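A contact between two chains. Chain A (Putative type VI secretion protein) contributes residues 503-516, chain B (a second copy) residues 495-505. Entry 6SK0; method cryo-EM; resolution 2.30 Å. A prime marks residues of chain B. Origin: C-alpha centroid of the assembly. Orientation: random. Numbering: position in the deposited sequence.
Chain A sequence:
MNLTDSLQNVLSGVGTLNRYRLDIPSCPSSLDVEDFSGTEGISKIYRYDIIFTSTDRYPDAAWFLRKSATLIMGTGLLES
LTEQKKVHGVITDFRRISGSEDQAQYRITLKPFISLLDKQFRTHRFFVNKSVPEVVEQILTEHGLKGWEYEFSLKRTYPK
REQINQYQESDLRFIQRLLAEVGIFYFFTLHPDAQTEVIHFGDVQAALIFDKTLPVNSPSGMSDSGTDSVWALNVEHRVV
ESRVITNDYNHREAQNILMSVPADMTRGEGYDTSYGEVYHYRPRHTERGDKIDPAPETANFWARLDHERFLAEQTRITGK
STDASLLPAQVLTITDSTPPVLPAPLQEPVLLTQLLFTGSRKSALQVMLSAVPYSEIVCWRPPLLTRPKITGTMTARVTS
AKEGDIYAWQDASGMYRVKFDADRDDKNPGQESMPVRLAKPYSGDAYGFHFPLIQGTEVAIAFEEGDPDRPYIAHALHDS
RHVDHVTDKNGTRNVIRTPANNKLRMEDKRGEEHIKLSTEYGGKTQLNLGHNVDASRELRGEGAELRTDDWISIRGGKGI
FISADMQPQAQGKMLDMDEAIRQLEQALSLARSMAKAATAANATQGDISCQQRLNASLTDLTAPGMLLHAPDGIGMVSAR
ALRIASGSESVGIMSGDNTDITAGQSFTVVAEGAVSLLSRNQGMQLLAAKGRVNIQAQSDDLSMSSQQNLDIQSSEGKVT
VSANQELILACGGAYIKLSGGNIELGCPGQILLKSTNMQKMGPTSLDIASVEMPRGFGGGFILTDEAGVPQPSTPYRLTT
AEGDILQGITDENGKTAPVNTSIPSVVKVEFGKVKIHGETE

Chain A 503-516: KLRMEDKRGEEHIK
Chain B 495-505: VIRTPANNKLR

The polar anchor is Asp508. Its m rotamer brings OD1 to the chain B turn, where Ala500′ N donates a weak hydrogen bond to Asp508 OD1 (3.3 Å, 161°). A short side chain suits Ala500′: its CB lies 3.3 Å from Asp508 O. Arg510 (m, m, t) donates from NH2 to Asp508 O (3.0 Å) and lays one guanidinium face over Ala500′ N and Pro499′ C.

Two β-hairpins from copies of one chain meet here, burying 566 Å² between them. In chain A, strands 503-507 and 514-516 pair (Arg505 N to Lys516 O and Lys516 N to Arg505 O, both 2.7 Å) and are joined through a type II turn, Lys509 to Glu512, with Gly511 at positive phi (77°). In chain B, strands 495-497 and 503-505 flank a type I turn, Thr498′ to Asn501′. The axes of 503-507 and 503-505′ run at 128°, 9.6 Å apart at closest approach; CA atoms register Asp508 with Ala500′ (5.1 Å) and Met506 with Asn502′ (6.3 Å).

Inward, Met506 (m, t, t) supplies an extended, unbranched probe: SD lies 3.5 Å from Thr498′ CG2, and CE reaches Leu504′ CB at 3.8 Å. The two Leu504 copies, both t, p, close the apolar seam, CD2 of Leu504 to CD2 of Leu504′ at 3.9 Å.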

# COMPACT_ATOMS: atom_id res chain seq x y z
N LYS A 503 -36.77 16.31 -11.70
CA LYS A 503 -37.10 17.43 -10.83
C LYS A 503 -35.85 18.18 -10.43
O LYS A 503 -34.77 17.61 -10.27
CB LYS A 503 -37.86 16.97 -9.59
CG LYS A 503 -37.15 15.92 -8.78
CD LYS A 503 -37.90 15.61 -7.51
CE LYS A 503 -39.32 15.18 -7.80
NZ LYS A 503 -40.07 14.91 -6.54
N LEU A 504 -36.01 19.49 -10.31
CA LEU A 504 -35.08 20.35 -9.60
C LEU A 504 -35.89 20.96 -8.47
O LEU A 504 -36.72 21.84 -8.69
CB LEU A 504 -34.48 21.41 -10.51
CG LEU A 504 -33.77 22.54 -9.79
CD1 LEU A 504 -32.66 22.01 -8.91
CD2 LEU A 504 -33.23 23.55 -10.78
N ARG A 505 -35.68 20.46 -7.26
CA ARG A 505 -36.41 20.91 -6.09
C ARG A 505 -35.51 21.77 -5.22
O ARG A 505 -34.37 21.39 -4.93
CB ARG A 505 -36.95 19.72 -5.29
CG ARG A 505 -37.83 20.11 -4.13
CD ARG A 505 -38.44 18.89 -3.48
NE ARG A 505 -37.51 18.23 -2.58
CZ ARG A 505 -37.48 16.92 -2.38
NH1 ARG A 505 -36.60 16.39 -1.54
NH2 ARG A 505 -38.32 16.13 -3.03
N MET A 506 -36.02 22.92 -4.81
CA MET A 506 -35.33 23.81 -3.89
C MET A 506 -36.20 23.96 -2.65
O MET A 506 -37.32 24.48 -2.74
CB MET A 506 -35.05 25.16 -4.53
CG MET A 506 -34.04 25.09 -5.65
SD MET A 506 -33.49 26.70 -6.23
CE MET A 506 -32.23 26.24 -7.40
N GLU A 507 -35.70 23.50 -1.52
CA GLU A 507 -36.40 23.59 -0.25
C GLU A 507 -35.94 24.84 0.48
O GLU A 507 -34.75 24.99 0.77
CB GLU A 507 -36.16 22.34 0.59
CG GLU A 507 -36.58 22.47 2.03
CD GLU A 507 -38.08 22.61 2.18
OE1 GLU A 507 -38.80 21.60 2.10
OE2 GLU A 507 -38.55 23.75 2.38
N ASP A 508 -36.87 25.73 0.79
CA ASP A 508 -36.56 27.03 1.37
C ASP A 508 -36.66 27.07 2.89
O ASP A 508 -36.32 28.09 3.47
CB ASP A 508 -37.49 28.09 0.80
CG ASP A 508 -37.10 28.52 -0.57
OD1 ASP A 508 -36.95 29.74 -0.76
OD2 ASP A 508 -36.91 27.65 -1.44
N LYS A 509 -37.13 26.01 3.53
CA LYS A 509 -37.34 26.06 4.97
C LYS A 509 -36.03 26.41 5.66
O LYS A 509 -35.03 25.70 5.52
CB LYS A 509 -37.88 24.73 5.47
CG LYS A 509 -38.13 24.71 6.96
CD LYS A 509 -38.12 23.32 7.51
CE LYS A 509 -39.19 23.16 8.56
NZ LYS A 509 -39.15 21.81 9.16
N ARG A 510 -36.04 27.53 6.38
CA ARG A 510 -34.82 28.08 6.95
C ARG A 510 -34.16 27.08 7.89
O ARG A 510 -34.83 26.43 8.69
CB ARG A 510 -35.12 29.38 7.68
CG ARG A 510 -35.76 30.44 6.81
CD ARG A 510 -35.04 30.58 5.48
NE ARG A 510 -35.41 31.82 4.81
CZ ARG A 510 -36.45 31.96 4.00
NH1 ARG A 510 -36.70 33.13 3.44
NH2 ARG A 510 -37.24 30.92 3.73
N GLY A 511 -32.84 26.97 7.78
CA GLY A 511 -32.10 26.00 8.55
C GLY A 511 -32.20 24.59 8.04
O GLY A 511 -31.49 23.72 8.56
N GLU A 512 -33.06 24.31 7.07
CA GLU A 512 -33.15 22.99 6.45
C GLU A 512 -33.25 23.10 4.94
O GLU A 512 -33.98 22.34 4.31
CB GLU A 512 -34.34 22.20 7.00
CG GLU A 512 -34.33 22.04 8.50
CD GLU A 512 -35.50 21.23 9.00
OE1 GLU A 512 -35.58 21.01 10.23
OE2 GLU A 512 -36.33 20.81 8.18
N GLU A 513 -32.52 24.04 4.36
CA GLU A 513 -32.57 24.24 2.92
C GLU A 513 -31.91 23.08 2.20
O GLU A 513 -30.94 22.50 2.69
CB GLU A 513 -31.88 25.55 2.55
CG GLU A 513 -32.31 26.75 3.38
CD GLU A 513 -31.53 26.88 4.68
OE1 GLU A 513 -30.84 25.92 5.07
OE2 GLU A 513 -31.60 27.95 5.30
N HIS A 514 -32.45 22.74 1.04
CA HIS A 514 -31.78 21.75 0.22
C HIS A 514 -32.15 21.97 -1.24
O HIS A 514 -33.16 22.60 -1.56
CB HIS A 514 -32.10 20.31 0.65
CG HIS A 514 -33.51 19.88 0.41
ND1 HIS A 514 -34.04 19.73 -0.85
CD2 HIS A 514 -34.49 19.53 1.27
CE1 HIS A 514 -35.30 19.33 -0.76
NE2 HIS A 514 -35.59 19.19 0.52
N ILE A 515 -31.31 21.43 -2.10
CA ILE A 515 -31.54 21.39 -3.53
C ILE A 515 -31.47 19.93 -3.95
O ILE A 515 -30.52 19.23 -3.58
CB ILE A 515 -30.52 22.24 -4.31
CG1 ILE A 515 -30.67 23.71 -3.92
CG2 ILE A 515 -30.69 22.03 -5.80
CD1 ILE A 515 -29.63 24.58 -4.50
N LYS A 516 -32.46 19.48 -4.68
CA LYS A 516 -32.49 18.12 -5.19
C LYS A 516 -32.62 18.17 -6.71
O LYS A 516 -33.56 18.76 -7.24
CB LYS A 516 -33.64 17.32 -4.58
CG LYS A 516 -33.74 15.92 -5.11
CD LYS A 516 -34.96 15.22 -4.58
CE LYS A 516 -34.59 13.93 -3.89
NZ LYS A 516 -35.78 13.07 -3.69
N VAL B 495 -30.32 33.94 -12.96
CA VAL B 495 -30.35 33.46 -11.58
C VAL B 495 -31.76 33.00 -11.25
O VAL B 495 -32.72 33.77 -11.38
CB VAL B 495 -29.90 34.54 -10.59
CG1 VAL B 495 -29.70 33.93 -9.22
CG2 VAL B 495 -28.63 35.20 -11.07
N ILE B 496 -31.88 31.74 -10.83
CA ILE B 496 -33.07 31.23 -10.18
C ILE B 496 -32.77 31.22 -8.68
O ILE B 496 -32.19 30.26 -8.17
CB ILE B 496 -33.45 29.84 -10.68
CG1 ILE B 496 -33.72 29.88 -12.18
CG2 ILE B 496 -34.64 29.29 -9.92
CD1 ILE B 496 -34.18 28.56 -12.74
N ARG B 497 -33.13 32.29 -7.99
CA ARG B 497 -32.82 32.46 -6.58
C ARG B 497 -34.10 32.41 -5.77
O ARG B 497 -35.07 33.09 -6.09
CB ARG B 497 -32.08 33.77 -6.33
CG ARG B 497 -31.28 33.79 -5.05
CD ARG B 497 -31.00 35.21 -4.59
NE ARG B 497 -32.14 35.78 -3.87
CZ ARG B 497 -32.31 35.70 -2.56
NH1 ARG B 497 -31.43 35.06 -1.80
NH2 ARG B 497 -33.38 36.25 -1.99
N THR B 498 -34.09 31.60 -4.73
CA THR B 498 -35.19 31.54 -3.79
C THR B 498 -34.93 32.49 -2.63
O THR B 498 -33.81 32.95 -2.43
CB THR B 498 -35.37 30.12 -3.29
OG1 THR B 498 -34.37 29.81 -2.31
CG2 THR B 498 -35.30 29.13 -4.42
N PRO B 499 -35.96 32.83 -1.85
CA PRO B 499 -35.73 33.70 -0.69
C PRO B 499 -34.74 33.13 0.32
O PRO B 499 -34.07 33.90 1.01
CB PRO B 499 -37.13 33.84 -0.08
CG PRO B 499 -38.04 33.65 -1.23
CD PRO B 499 -37.40 32.63 -2.10
N ALA B 500 -34.63 31.81 0.41
CA ALA B 500 -33.66 31.18 1.30
C ALA B 500 -32.27 31.12 0.69
O ALA B 500 -31.39 30.49 1.28
CB ALA B 500 -34.12 29.78 1.68
N ASN B 501 -32.06 31.74 -0.46
CA ASN B 501 -30.80 31.76 -1.18
C ASN B 501 -30.40 30.39 -1.72
O ASN B 501 -29.21 30.13 -1.92
CB ASN B 501 -29.66 32.34 -0.33
CG ASN B 501 -28.62 33.06 -1.15
OD1 ASN B 501 -28.94 33.69 -2.15
ND2 ASN B 501 -27.36 32.94 -0.75
N ASN B 502 -31.36 29.51 -1.96
CA ASN B 502 -31.13 28.42 -2.91
C ASN B 502 -31.07 29.03 -4.30
O ASN B 502 -32.02 29.69 -4.73
CB ASN B 502 -32.25 27.39 -2.85
CG ASN B 502 -32.29 26.66 -1.54
OD1 ASN B 502 -33.36 26.34 -1.04
ND2 ASN B 502 -31.13 26.40 -0.96
N LYS B 503 -29.96 28.85 -4.98
CA LYS B 503 -29.80 29.50 -6.27
C LYS B 503 -29.30 28.50 -7.30
O LYS B 503 -28.54 27.59 -7.00
CB LYS B 503 -28.86 30.70 -6.19
CG LYS B 503 -27.50 30.37 -5.63
CD LYS B 503 -26.59 31.57 -5.69
CE LYS B 503 -27.19 32.76 -4.98
NZ LYS B 503 -26.31 33.95 -5.07
N LEU B 504 -29.78 28.69 -8.52
CA LEU B 504 -29.18 28.13 -9.72
C LEU B 504 -28.77 29.32 -10.57
O LEU B 504 -29.61 29.99 -11.17
CB LEU B 504 -30.14 27.20 -10.45
CG LEU B 504 -29.72 26.83 -11.87
CD1 LEU B 504 -28.35 26.17 -11.87
CD2 LEU B 504 -30.74 25.94 -12.51
N ARG B 505 -27.48 29.61 -10.59
CA ARG B 505 -26.95 30.75 -11.31
C ARG B 505 -26.22 30.27 -12.55
O ARG B 505 -25.41 29.35 -12.49
CB ARG B 505 -26.01 31.57 -10.43
CG ARG B 505 -25.51 32.84 -11.07
CD ARG B 505 -24.71 33.68 -10.10
NE ARG B 505 -23.34 33.19 -9.96
CZ ARG B 505 -22.65 33.24 -8.83
NH1 ARG B 505 -21.41 32.78 -8.80
NH2 ARG B 505 -23.19 33.76 -7.74